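Local coordinates for sensor protein (Bacteroides thetaiotaomicron, PDB 2X7X) that binds beta-D-fructose with the periplasmic domain of a hybrid two-component system whose full-length protein probably acts as a sensor histidine kinase, at residues 69-74 / 93-98; 79-84 / 99-104; 131-136 / 160-165; 190-195 / 214-219. One frame throughout, in Å; residues are numbered along the deposited sequence.

Interaction 1: 69-74 / 93-98; sequences SANEAA and VDRKIL. With FRU (beta-D-fructofuranose), chain E.
Ser69 and Asn71 meet Asp94 and Arg95 in the wall of the fructose pocket, where the chain leaves the neighbouring parallel strands 65-68 and 90-93 of the periplasmic binding protein domain. The hydroxyl of Ser69 donates to Asp94 OD2, with OG 3.2 Å from it, on the anti side and 34° out of the carboxylate plane. OD2 also pairs with Arg20, and OD1 accepts from Tyr245, which leaves the carboxylate gripped from several directions before the sugar is counted. Fructose O6 then donates to Asp94 OD1 at 2.6 Å. Arg95 lies extended from CG to NE, and its guanidinium divides its N-H groups between protein and ligand: NE gives a nearly straight bond to fructose O6 (2.9 Å, 165°), NH2 reaches fructose O5 at 3.3 Å, and NH1 turns to the backbone of Asn71. Beside these polar groups, small apolar contacts form, Ala70 CB on Ile97 CG2 and Ala73 CB on Leu98 CD2. One water donates to both Ala70 O and Lys96 O. The bond that fixes the far end of the guanidinium, Arg95 NH1 to Asn71 O, spans 3.1 Å and meets that oxygen on a lone pair, in the carbonyl plane.

Interaction 2: 79-84 / 99-104; sequences IVEEAY and SDKYTA
Tyr84 lays one face of its ring on the backbone of residues 101-102. Tyr102 N stands 3.6 Å above the plane, over the ring centre, while Lys101 C lies at the same height but nearer the rim. Tyr84 CD2 also touches Lys101 CB at 3.6 Å, and Thr103 OG1 sits at the ring edge, in plane. The ring gets there because CG is anti to the backbone N (chi1 -164°). One helical turn earlier, Ser99 OG donates to Glu81 OE1 over 2.9 Å, approaching on the anti side and 33° out of the carboxylate plane. Between these two, the aliphatic parts of Glu81 and Lys101 pass each other at a slant, CG to CD 3.7 Å. Their charged ends do not pair, since Glu81 OE1 and Lys101 NZ stay 4.9 Å apart. Lys101 is the centre of an inverse gamma turn, closed by a weak Tyr102 N to Asp100 O bond; this turn in the loop between strands 90-93 and 104-108 sets the 101-102 peptide against the Tyr84 ring of helix 73-85. An alanine in place of Tyr84 would probably leave a gap over the 101-102 backbone and at Thr103 OG1, and the turn would be likely to move more freely. Farther in, Val80 CG1 faces Lys101 O at 3.9 Å, and its side chain also packs on Val90 of the adjoining strand. Thr103 OG1 is itself hydrogen-bonded to Val90 N, which pins the outgoing end of the loop to that strand.

Interaction 3: 131-136 / 160-165; sequences IVELTG and IKLIDK. With K (potassium ion), chain G.
The carboxylate of Glu133 has the methylene chain of Lys165 alongside it, the two side chains pointing the same way, with OE1 nearest Lys165 CD. The ammonium does not follow: Lys165 bends at its last two torsions, and NZ ends 5.5 Å from OE1, too far for a salt bridge. The acid is instead held through both oxygens by histidines, OE1 by His147 ND1 and OE2 by His195 NE2. The second flat group, the carboxylate of Asp164, emerges on the other side of the sheet, where OD2 meets Arg185 and His186. Around these groups the two strands run parallel, their axes 4.7 Å apart and 28° off alignment. Ile131 N donates to Lys161 O at 2.9 Å and 170°, Ile163 N to Ile131 O at 3.0 Å, and Glu133 N to Asp164 O at 2.9 Å. On the Glu133 face, Leu162, its CG anti to its own backbone N (chi1 -177°), brings CD1 to 3.8 Å from Glu133 CB. On the Asp164 face Val132 CG1 touches Asp164 CB, and it also reaches Ile163 CG1. At the start of the second strand, Ile160 O binds a potassium ion at 2.7 Å, a site shared with the carbonyls of Ile154 and Phe157 and with two waters. The pair closes a beta-alpha-beta unit: its helix 141-155 covers Ile131 and Leu162, helix 172-185 covers Val132 and Asp164, and strand 191-194 continues the sheet beyond 131-135.

Interaction 4: 190-195 / 214-219; sequences DAVYAH and KEMIFV. With K (potassium ion), chain F.
Ala194 N to Val219 O is the shortest polar bond here, 2.8 Å long and 167° at the hydrogen. It ends a parallel ladder that Ile217 N begins by donating to Asp190 O from above the carbonyl plane; between them Val192 N gives to Ile217 O at 2.9 Å and Val219 N to Val192 O at 3.0 Å. The strand axes differ by only 12°, and the pair belongs to a beta-alpha-beta unit joined through helix 199-209. With CG anti to its carbonyl carbon (chi1 -65°), the Phe218 side chain runs beside Val192 on one face, where Val192 CG2 lies 3.6 Å from Phe218 CE1 and 3.7 Å from Met216 SD. The Phe218 ring also meets that of Tyr204 edge-to-face. An alanine in place of Phe218 would probably open a gap beside Val192 and leave the Tyr204 ring without its aromatic partner. On the opposite face Ala191 CB rests on Ile217 CG1 at 3.6 Å, and the hydroxyl of Tyr193 is hydrogen-bonded to Arg146 O, the backbone of a fructose-binding residue. Just before the second strand, Met216 O coordinates a potassium ion at 2.8 Å, together with Glu213 O. Asp190 O, Val192 O, Ile217 O and Val219 O accept from the partner strand, whereas Met216 O is turned to the ion, whose positive charge is likely to polarise that peptide.

From the N terminus, 69-74 comes first and 79-84 follows; interaction 1 then closes at 93-98 and interaction 2 at 99-104, so their loops cross. Both draw the link between strands 90-93 and 104-108 of the parallel sheet onto helix 73-85, and they touch where Ile97 CD1 meets Val80 CG1 at 3.8 Å. Interactions 3 and 4 follow in series, each closing a strand-helix-strand loop in the second, mixed sheet. They adjoin because strands 128-135 and 191-194 are neighbours, joined by Val132 O and Tyr193 N at 2.9 Å. The centres of interactions 1 and 3 lie about 23 Å apart; the fructose pocket draws residues from both halves of the chain.

Interaction 1: 69-74 / 93-98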
# COMPACT_ATOMS: atom_id res chain seq x y z
N SER A 69 -2.22 -27.21 1.29
CA SER A 69 -3.51 -26.55 1.42
C SER A 69 -4.62 -27.53 1.03
O SER A 69 -4.84 -27.79 -0.16
CB SER A 69 -3.54 -25.29 0.56
OG SER A 69 -4.88 -24.91 0.27
N ALA A 70 -5.31 -28.08 2.03
CA ALA A 70 -6.26 -29.20 1.84
C ALA A 70 -7.54 -28.87 1.06
O ALA A 70 -8.43 -28.19 1.57
CB ALA A 70 -6.60 -29.81 3.20
N ASN A 71 -7.64 -29.40 -0.16
CA ASN A 71 -8.73 -29.09 -1.11
C ASN A 71 -10.12 -29.12 -0.51
O ASN A 71 -10.91 -28.19 -0.68
CB ASN A 71 -8.67 -30.01 -2.32
CG ASN A 71 -9.70 -29.65 -3.38
OD1 ASN A 71 -9.63 -28.59 -3.98
ND2 ASN A 71 -10.64 -30.54 -3.62
N GLU A 72 -10.44 -30.22 0.17
CA GLU A 72 -11.63 -30.32 0.98
C GLU A 72 -11.15 -30.94 2.28
O GLU A 72 -10.16 -31.66 2.27
CB GLU A 72 -12.67 -31.21 0.32
CG GLU A 72 -13.05 -30.74 -1.07
CD GLU A 72 -14.35 -31.32 -1.58
OE1 GLU A 72 -14.34 -31.96 -2.64
OE2 GLU A 72 -15.39 -31.12 -0.91
N ALA A 73 -11.83 -30.64 3.38
CA ALA A 73 -11.36 -31.02 4.71
C ALA A 73 -11.41 -32.52 4.99
O ALA A 73 -10.39 -33.12 5.36
CB ALA A 73 -12.15 -30.27 5.79
N ALA A 74 -12.58 -33.12 4.80
CA ALA A 74 -12.80 -34.53 5.08
C ALA A 74 -11.93 -35.50 4.26
O ALA A 74 -11.19 -36.30 4.85
CB ALA A 74 -14.30 -34.87 4.94
N VAL A 93 -1.55 -24.71 5.34
CA VAL A 93 -1.77 -23.32 4.96
C VAL A 93 -3.21 -23.09 4.49
O VAL A 93 -3.75 -23.90 3.72
CB VAL A 93 -0.82 -22.86 3.83
CG1 VAL A 93 -0.98 -21.37 3.60
CG2 VAL A 93 0.60 -23.12 4.21
N ASP A 94 -3.80 -21.99 4.95
CA ASP A 94 -5.05 -21.46 4.37
C ASP A 94 -6.26 -22.38 4.60
O ASP A 94 -7.17 -22.03 5.34
CB ASP A 94 -4.82 -21.04 2.89
CG ASP A 94 -6.03 -21.25 2.00
OD1 ASP A 94 -7.12 -20.71 2.30
OD2 ASP A 94 -5.90 -21.93 0.97
N ARG A 95 -6.28 -23.56 3.97
CA ARG A 95 -7.34 -24.52 4.23
C ARG A 95 -6.90 -25.51 5.30
O ARG A 95 -5.71 -25.74 5.48
CB ARG A 95 -7.72 -25.25 2.96
CG ARG A 95 -8.02 -24.30 1.86
CD ARG A 95 -8.83 -24.93 0.77
NE ARG A 95 -9.01 -23.96 -0.31
CZ ARG A 95 -9.50 -24.24 -1.50
NH1 ARG A 95 -9.88 -25.48 -1.82
NH2 ARG A 95 -9.60 -23.27 -2.38
N LYS A 96 -7.87 -26.08 6.02
CA LYS A 96 -7.60 -26.95 7.17
C LYS A 96 -8.07 -28.39 6.91
O LYS A 96 -8.76 -28.68 5.93
CB LYS A 96 -8.35 -26.46 8.42
CG LYS A 96 -7.96 -25.13 9.04
CD LYS A 96 -9.13 -24.69 9.93
CE LYS A 96 -8.89 -23.40 10.66
NZ LYS A 96 -10.17 -22.88 11.26
N ILE A 97 -7.71 -29.29 7.84
CA ILE A 97 -8.25 -30.64 7.88
C ILE A 97 -9.09 -30.80 9.15
O ILE A 97 -9.34 -29.82 9.86
CB ILE A 97 -7.16 -31.73 7.79
CG1 ILE A 97 -6.12 -31.57 8.90
CG2 ILE A 97 -6.49 -31.71 6.42
CD1 ILE A 97 -5.18 -32.74 9.06
N LEU A 98 -9.50 -32.03 9.45
CA LEU A 98 -10.43 -32.27 10.55
C LEU A 98 -9.81 -32.98 11.76
O LEU A 98 -10.53 -33.56 12.57
CB LEU A 98 -11.66 -33.02 10.04
CG LEU A 98 -12.45 -32.29 8.95
CD1 LEU A 98 -13.66 -33.10 8.52
CD2 LEU A 98 -12.85 -30.86 9.38
C1 FRU E . -7.19 -19.45 -4.22
C2 FRU E . -8.57 -19.35 -3.61
C3 FRU E . -8.91 -17.93 -3.17
C4 FRU E . -9.67 -18.17 -1.87
C5 FRU E . -8.87 -19.33 -1.28
C6 FRU E . -9.62 -20.18 -0.26
O1 FRU E . -7.06 -20.68 -4.93
O2 FRU E . -9.52 -19.87 -4.55
O3 FRU E . -9.66 -17.20 -4.15
O4 FRU E . -9.71 -17.02 -1.03
O5 FRU E . -8.59 -20.14 -2.43
O6 FRU E . -8.72 -21.15 0.30
O HOH W 1 -10.27 -27.61 3.60
O HOH W 2 -4.20 -27.62 4.51

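Interaction 2: 79-84 / 99-104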
# COMPACT_ATOMS: atom_id res chain seq x y z
N ILE A 79 -5.18 -38.61 4.37
CA ILE A 79 -3.95 -38.42 3.62
C ILE A 79 -2.90 -37.56 4.34
O ILE A 79 -1.71 -37.83 4.25
CB ILE A 79 -4.23 -37.94 2.18
CG1 ILE A 79 -4.53 -39.13 1.28
CG2 ILE A 79 -3.03 -37.19 1.60
CD1 ILE A 79 -5.92 -39.70 1.40
N VAL A 80 -3.33 -36.53 5.06
CA VAL A 80 -2.37 -35.74 5.83
C VAL A 80 -1.90 -36.51 7.07
O VAL A 80 -0.73 -36.42 7.46
CB VAL A 80 -2.91 -34.31 6.16
CG1 VAL A 80 -2.03 -33.61 7.18
CG2 VAL A 80 -2.98 -33.48 4.91
N GLU A 81 -2.81 -37.27 7.69
CA GLU A 81 -2.47 -38.10 8.84
C GLU A 81 -1.36 -39.11 8.53
O GLU A 81 -0.43 -39.27 9.34
CB GLU A 81 -3.71 -38.79 9.41
CG GLU A 81 -4.50 -37.90 10.36
CD GLU A 81 -5.86 -38.47 10.74
OE1 GLU A 81 -6.50 -37.90 11.65
OE2 GLU A 81 -6.30 -39.48 10.13
N GLU A 82 -1.44 -39.76 7.37
CA GLU A 82 -0.35 -40.61 6.87
C GLU A 82 0.99 -39.90 6.91
O GLU A 82 1.92 -40.36 7.59
CB GLU A 82 -0.62 -41.08 5.45
CG GLU A 82 -1.80 -42.00 5.30
CD GLU A 82 -2.00 -42.41 3.86
OE1 GLU A 82 -3.13 -42.81 3.50
OE2 GLU A 82 -1.01 -42.33 3.09
N ALA A 83 1.10 -38.78 6.20
CA ALA A 83 2.34 -38.01 6.21
C ALA A 83 2.80 -37.70 7.64
O ALA A 83 3.99 -37.69 7.92
CB ALA A 83 2.17 -36.75 5.42
N TYR A 84 1.85 -37.46 8.54
CA TYR A 84 2.19 -37.17 9.93
C TYR A 84 2.71 -38.40 10.70
O TYR A 84 3.74 -38.31 11.37
CB TYR A 84 1.04 -36.47 10.66
CG TYR A 84 1.43 -35.79 11.96
CD1 TYR A 84 2.25 -34.67 11.97
CD2 TYR A 84 0.95 -36.27 13.19
CE1 TYR A 84 2.61 -34.04 13.16
CE2 TYR A 84 1.29 -35.64 14.39
CZ TYR A 84 2.12 -34.53 14.37
OH TYR A 84 2.45 -33.91 15.56
N SER A 99 -8.49 -32.91 11.89
CA SER A 99 -7.82 -33.45 13.06
C SER A 99 -6.59 -32.61 13.35
O SER A 99 -6.31 -31.65 12.63
CB SER A 99 -7.42 -34.90 12.85
OG SER A 99 -6.43 -35.00 11.85
N ASP A 100 -5.86 -32.99 14.39
CA ASP A 100 -4.76 -32.19 14.91
C ASP A 100 -3.42 -32.84 14.59
O ASP A 100 -2.40 -32.55 15.20
CB ASP A 100 -4.91 -32.03 16.43
CG ASP A 100 -4.85 -33.36 17.18
OD1 ASP A 100 -5.12 -34.44 16.60
OD2 ASP A 100 -4.52 -33.32 18.38
N LYS A 101 -3.45 -33.75 13.62
CA LYS A 101 -2.26 -34.48 13.27
C LYS A 101 -1.53 -33.75 12.15
O LYS A 101 -1.60 -34.13 10.98
CB LYS A 101 -2.61 -35.94 12.93
CG LYS A 101 -3.02 -36.75 14.19
CD LYS A 101 -3.44 -38.20 13.86
CE LYS A 101 -3.56 -39.06 15.12
NZ LYS A 101 -4.49 -38.43 16.12
N TYR A 102 -0.85 -32.68 12.56
CA TYR A 102 -0.08 -31.80 11.68
C TYR A 102 0.92 -31.06 12.56
O TYR A 102 0.74 -30.98 13.78
CB TYR A 102 -1.00 -30.81 10.90
CG TYR A 102 -1.78 -29.86 11.79
CD1 TYR A 102 -1.19 -28.71 12.30
CD2 TYR A 102 -3.11 -30.12 12.14
CE1 TYR A 102 -1.88 -27.83 13.15
CE2 TYR A 102 -3.83 -29.23 12.98
CZ TYR A 102 -3.19 -28.09 13.48
OH TYR A 102 -3.84 -27.20 14.31
N THR A 103 1.97 -30.50 11.98
CA THR A 103 2.99 -29.84 12.79
C THR A 103 2.61 -28.39 13.14
O THR A 103 2.73 -27.96 14.30
CB THR A 103 4.35 -29.86 12.08
OG1 THR A 103 4.58 -31.16 11.53
CG2 THR A 103 5.45 -29.50 13.06
N ALA A 104 2.18 -27.63 12.13
CA ALA A 104 1.82 -26.22 12.33
C ALA A 104 0.79 -25.72 11.33
O ALA A 104 0.73 -26.18 10.19
CB ALA A 104 3.07 -25.33 12.30

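Interaction 3: 131-136 / 160-165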
# COMPACT_ATOMS: atom_id res chain seq x y z
N ILE A 131 -29.93 -10.55 0.41
CA ILE A 131 -28.58 -10.95 0.02
C ILE A 131 -28.62 -12.32 -0.66
O ILE A 131 -29.36 -13.21 -0.22
CB ILE A 131 -27.62 -11.07 1.24
CG1 ILE A 131 -27.72 -9.86 2.16
CG2 ILE A 131 -26.17 -11.30 0.79
CD1 ILE A 131 -26.85 -9.97 3.42
N VAL A 132 -27.84 -12.48 -1.72
CA VAL A 132 -27.56 -13.82 -2.24
C VAL A 132 -26.08 -14.15 -1.99
O VAL A 132 -25.23 -13.24 -2.05
CB VAL A 132 -27.98 -13.98 -3.74
CG1 VAL A 132 -29.48 -13.84 -3.87
CG2 VAL A 132 -27.29 -12.98 -4.65
N GLU A 133 -25.78 -15.42 -1.70
CA GLU A 133 -24.43 -15.90 -1.40
C GLU A 133 -23.95 -16.90 -2.43
O GLU A 133 -24.66 -17.83 -2.77
CB GLU A 133 -24.36 -16.56 -0.02
CG GLU A 133 -22.95 -16.90 0.47
CD GLU A 133 -22.90 -17.53 1.86
OE1 GLU A 133 -23.91 -18.12 2.31
OE2 GLU A 133 -21.84 -17.47 2.52
N LEU A 134 -22.73 -16.70 -2.92
CA LEU A 134 -22.09 -17.63 -3.84
C LEU A 134 -20.80 -18.14 -3.18
O LEU A 134 -19.82 -17.41 -3.04
CB LEU A 134 -21.84 -16.94 -5.19
CG LEU A 134 -23.10 -16.50 -5.97
CD1 LEU A 134 -22.83 -15.38 -6.96
CD2 LEU A 134 -23.76 -17.65 -6.69
N THR A 135 -20.82 -19.39 -2.77
CA THR A 135 -19.76 -19.93 -1.92
C THR A 135 -18.62 -20.59 -2.70
O THR A 135 -18.78 -20.96 -3.86
CB THR A 135 -20.33 -20.98 -0.91
OG1 THR A 135 -20.47 -22.26 -1.54
CG2 THR A 135 -21.69 -20.54 -0.41
N GLY A 136 -17.48 -20.76 -2.04
CA GLY A 136 -16.44 -21.67 -2.53
C GLY A 136 -16.89 -23.10 -2.38
O GLY A 136 -17.98 -23.37 -1.87
N ILE A 160 -32.03 -7.96 7.39
CA ILE A 160 -31.07 -8.44 6.42
C ILE A 160 -31.38 -9.92 6.26
O ILE A 160 -31.34 -10.66 7.24
CB ILE A 160 -29.61 -8.27 6.91
CG1 ILE A 160 -29.22 -6.79 7.03
CG2 ILE A 160 -28.64 -9.04 6.02
CD1 ILE A 160 -29.33 -6.01 5.75
N LYS A 161 -31.69 -10.35 5.04
CA LYS A 161 -32.08 -11.74 4.80
C LYS A 161 -31.28 -12.42 3.70
O LYS A 161 -31.17 -11.92 2.60
CB LYS A 161 -33.56 -11.81 4.46
CG LYS A 161 -34.46 -11.16 5.50
CD LYS A 161 -35.90 -11.10 5.04
CE LYS A 161 -36.76 -10.32 6.03
NZ LYS A 161 -37.76 -9.42 5.32
N LEU A 162 -30.73 -13.58 4.02
CA LEU A 162 -30.17 -14.44 3.02
C LEU A 162 -31.31 -15.19 2.31
O LEU A 162 -31.95 -16.07 2.89
CB LEU A 162 -29.17 -15.42 3.65
CG LEU A 162 -28.45 -16.33 2.65
CD1 LEU A 162 -27.65 -15.52 1.62
CD2 LEU A 162 -27.56 -17.33 3.36
N ILE A 163 -31.56 -14.82 1.04
CA ILE A 163 -32.66 -15.40 0.27
C ILE A 163 -32.24 -16.48 -0.74
O ILE A 163 -33.10 -17.14 -1.34
CB ILE A 163 -33.51 -14.31 -0.47
CG1 ILE A 163 -32.68 -13.62 -1.57
CG2 ILE A 163 -34.07 -13.31 0.52
CD1 ILE A 163 -33.52 -12.91 -2.64
N ASP A 164 -30.94 -16.65 -0.95
CA ASP A 164 -30.43 -17.69 -1.86
C ASP A 164 -28.93 -17.93 -1.70
O ASP A 164 -28.17 -17.01 -1.39
CB ASP A 164 -30.76 -17.38 -3.33
CG ASP A 164 -31.01 -18.64 -4.16
OD1 ASP A 164 -30.37 -19.69 -3.90
OD2 ASP A 164 -31.87 -18.59 -5.07
N LYS A 165 -28.52 -19.18 -1.93
CA LYS A 165 -27.13 -19.61 -1.76
C LYS A 165 -26.79 -20.72 -2.75
O LYS A 165 -27.60 -21.61 -3.02
CB LYS A 165 -26.93 -20.11 -0.32
CG LYS A 165 -25.53 -20.60 0.00
CD LYS A 165 -25.38 -20.89 1.50
CE LYS A 165 -26.24 -22.06 1.96
NZ LYS A 165 -25.58 -23.34 1.65
K K G . -31.17 -11.87 9.63
O HOH W 3 -30.43 -14.34 8.89
O HOH W 4 -31.86 -11.77 12.52

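Interaction 4: 190-195 / 214-219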
# COMPACT_ATOMS: atom_id res chain seq x y z
N ASP A 190 -30.42 -7.01 -3.17
CA ASP A 190 -29.71 -5.80 -2.78
C ASP A 190 -28.20 -6.00 -2.60
O ASP A 190 -27.44 -5.03 -2.56
CB ASP A 190 -30.36 -5.19 -1.52
CG ASP A 190 -31.87 -5.08 -1.64
OD1 ASP A 190 -32.36 -4.37 -2.55
OD2 ASP A 190 -32.59 -5.73 -0.86
N ALA A 191 -27.76 -7.25 -2.54
CA ALA A 191 -26.35 -7.55 -2.31
C ALA A 191 -25.94 -8.94 -2.73
O ALA A 191 -26.67 -9.91 -2.52
CB ALA A 191 -25.96 -7.32 -0.85
N VAL A 192 -24.74 -9.02 -3.30
CA VAL A 192 -24.11 -10.30 -3.62
C VAL A 192 -22.90 -10.46 -2.72
O VAL A 192 -22.04 -9.58 -2.67
CB VAL A 192 -23.70 -10.35 -5.13
CG1 VAL A 192 -23.09 -11.70 -5.50
CG2 VAL A 192 -24.92 -10.07 -5.99
N TYR A 193 -22.86 -11.56 -1.99
CA TYR A 193 -21.69 -11.95 -1.22
C TYR A 193 -21.02 -13.07 -1.98
O TYR A 193 -21.58 -14.17 -2.07
CB TYR A 193 -22.10 -12.44 0.16
CG TYR A 193 -20.99 -13.03 1.02
CD1 TYR A 193 -19.63 -12.75 0.79
CD2 TYR A 193 -21.32 -13.85 2.11
CE1 TYR A 193 -18.63 -13.29 1.61
CE2 TYR A 193 -20.35 -14.39 2.93
CZ TYR A 193 -19.01 -14.11 2.69
OH TYR A 193 -18.08 -14.67 3.53
N ALA A 194 -19.84 -12.80 -2.52
CA ALA A 194 -19.08 -13.78 -3.27
C ALA A 194 -17.86 -14.17 -2.45
O ALA A 194 -17.17 -13.30 -1.92
CB ALA A 194 -18.65 -13.19 -4.60
N HIS A 195 -17.59 -15.47 -2.35
CA HIS A 195 -16.50 -15.97 -1.49
C HIS A 195 -15.11 -15.65 -2.01
O HIS A 195 -14.14 -15.69 -1.26
CB HIS A 195 -16.65 -17.47 -1.19
CG HIS A 195 -17.69 -17.79 -0.15
ND1 HIS A 195 -17.69 -18.98 0.55
CD2 HIS A 195 -18.75 -17.09 0.30
CE1 HIS A 195 -18.71 -18.99 1.39
NE2 HIS A 195 -19.37 -17.86 1.26
N LYS A 214 -26.92 -2.20 -11.13
CA LYS A 214 -27.00 -0.99 -10.30
C LYS A 214 -28.01 -1.14 -9.15
O LYS A 214 -28.18 -0.24 -8.34
CB LYS A 214 -27.28 0.25 -11.16
CG LYS A 214 -26.13 0.59 -12.10
CD LYS A 214 -26.44 1.75 -13.07
CE LYS A 214 -25.19 2.08 -13.90
NZ LYS A 214 -25.16 3.48 -14.43
N GLU A 215 -28.65 -2.30 -9.06
CA GLU A 215 -29.65 -2.54 -8.02
C GLU A 215 -29.06 -3.15 -6.76
O GLU A 215 -29.78 -3.36 -5.79
CB GLU A 215 -30.75 -3.47 -8.53
CG GLU A 215 -31.56 -2.95 -9.70
CD GLU A 215 -32.59 -3.96 -10.19
OE1 GLU A 215 -32.51 -5.16 -9.83
OE2 GLU A 215 -33.48 -3.54 -10.96
N MET A 216 -27.77 -3.46 -6.78
CA MET A 216 -27.14 -4.27 -5.75
C MET A 216 -25.66 -3.96 -5.61
O MET A 216 -25.03 -3.48 -6.56
CB MET A 216 -27.34 -5.76 -6.04
CG MET A 216 -26.74 -6.24 -7.36
SD MET A 216 -27.27 -7.89 -7.84
CE MET A 216 -28.89 -7.55 -8.56
N ILE A 217 -25.12 -4.21 -4.43
CA ILE A 217 -23.68 -4.07 -4.20
C ILE A 217 -23.02 -5.44 -4.33
O ILE A 217 -23.68 -6.48 -4.16
CB ILE A 217 -23.38 -3.50 -2.80
CG1 ILE A 217 -23.94 -4.43 -1.71
CG2 ILE A 217 -23.86 -2.03 -2.68
CD1 ILE A 217 -23.25 -4.27 -0.39
N PHE A 218 -21.71 -5.43 -4.62
CA PHE A 218 -20.94 -6.66 -4.78
C PHE A 218 -19.77 -6.71 -3.81
O PHE A 218 -18.96 -5.78 -3.75
CB PHE A 218 -20.44 -6.83 -6.23
CG PHE A 218 -21.56 -7.01 -7.23
CD1 PHE A 218 -21.93 -8.30 -7.65
CD2 PHE A 218 -22.27 -5.91 -7.72
CE1 PHE A 218 -23.00 -8.47 -8.56
CE2 PHE A 218 -23.32 -6.07 -8.63
CZ PHE A 218 -23.68 -7.34 -9.05
N VAL A 219 -19.71 -7.80 -3.03
CA VAL A 219 -18.61 -7.99 -2.08
C VAL A 219 -17.88 -9.31 -2.33
O VAL A 219 -18.51 -10.35 -2.50
CB VAL A 219 -19.07 -7.87 -0.61
CG1 VAL A 219 -17.88 -7.90 0.31
CG2 VAL A 219 -19.87 -6.58 -0.39
K K F . -23.33 -1.98 -8.25
O HOH W 5 -20.63 0.01 -8.66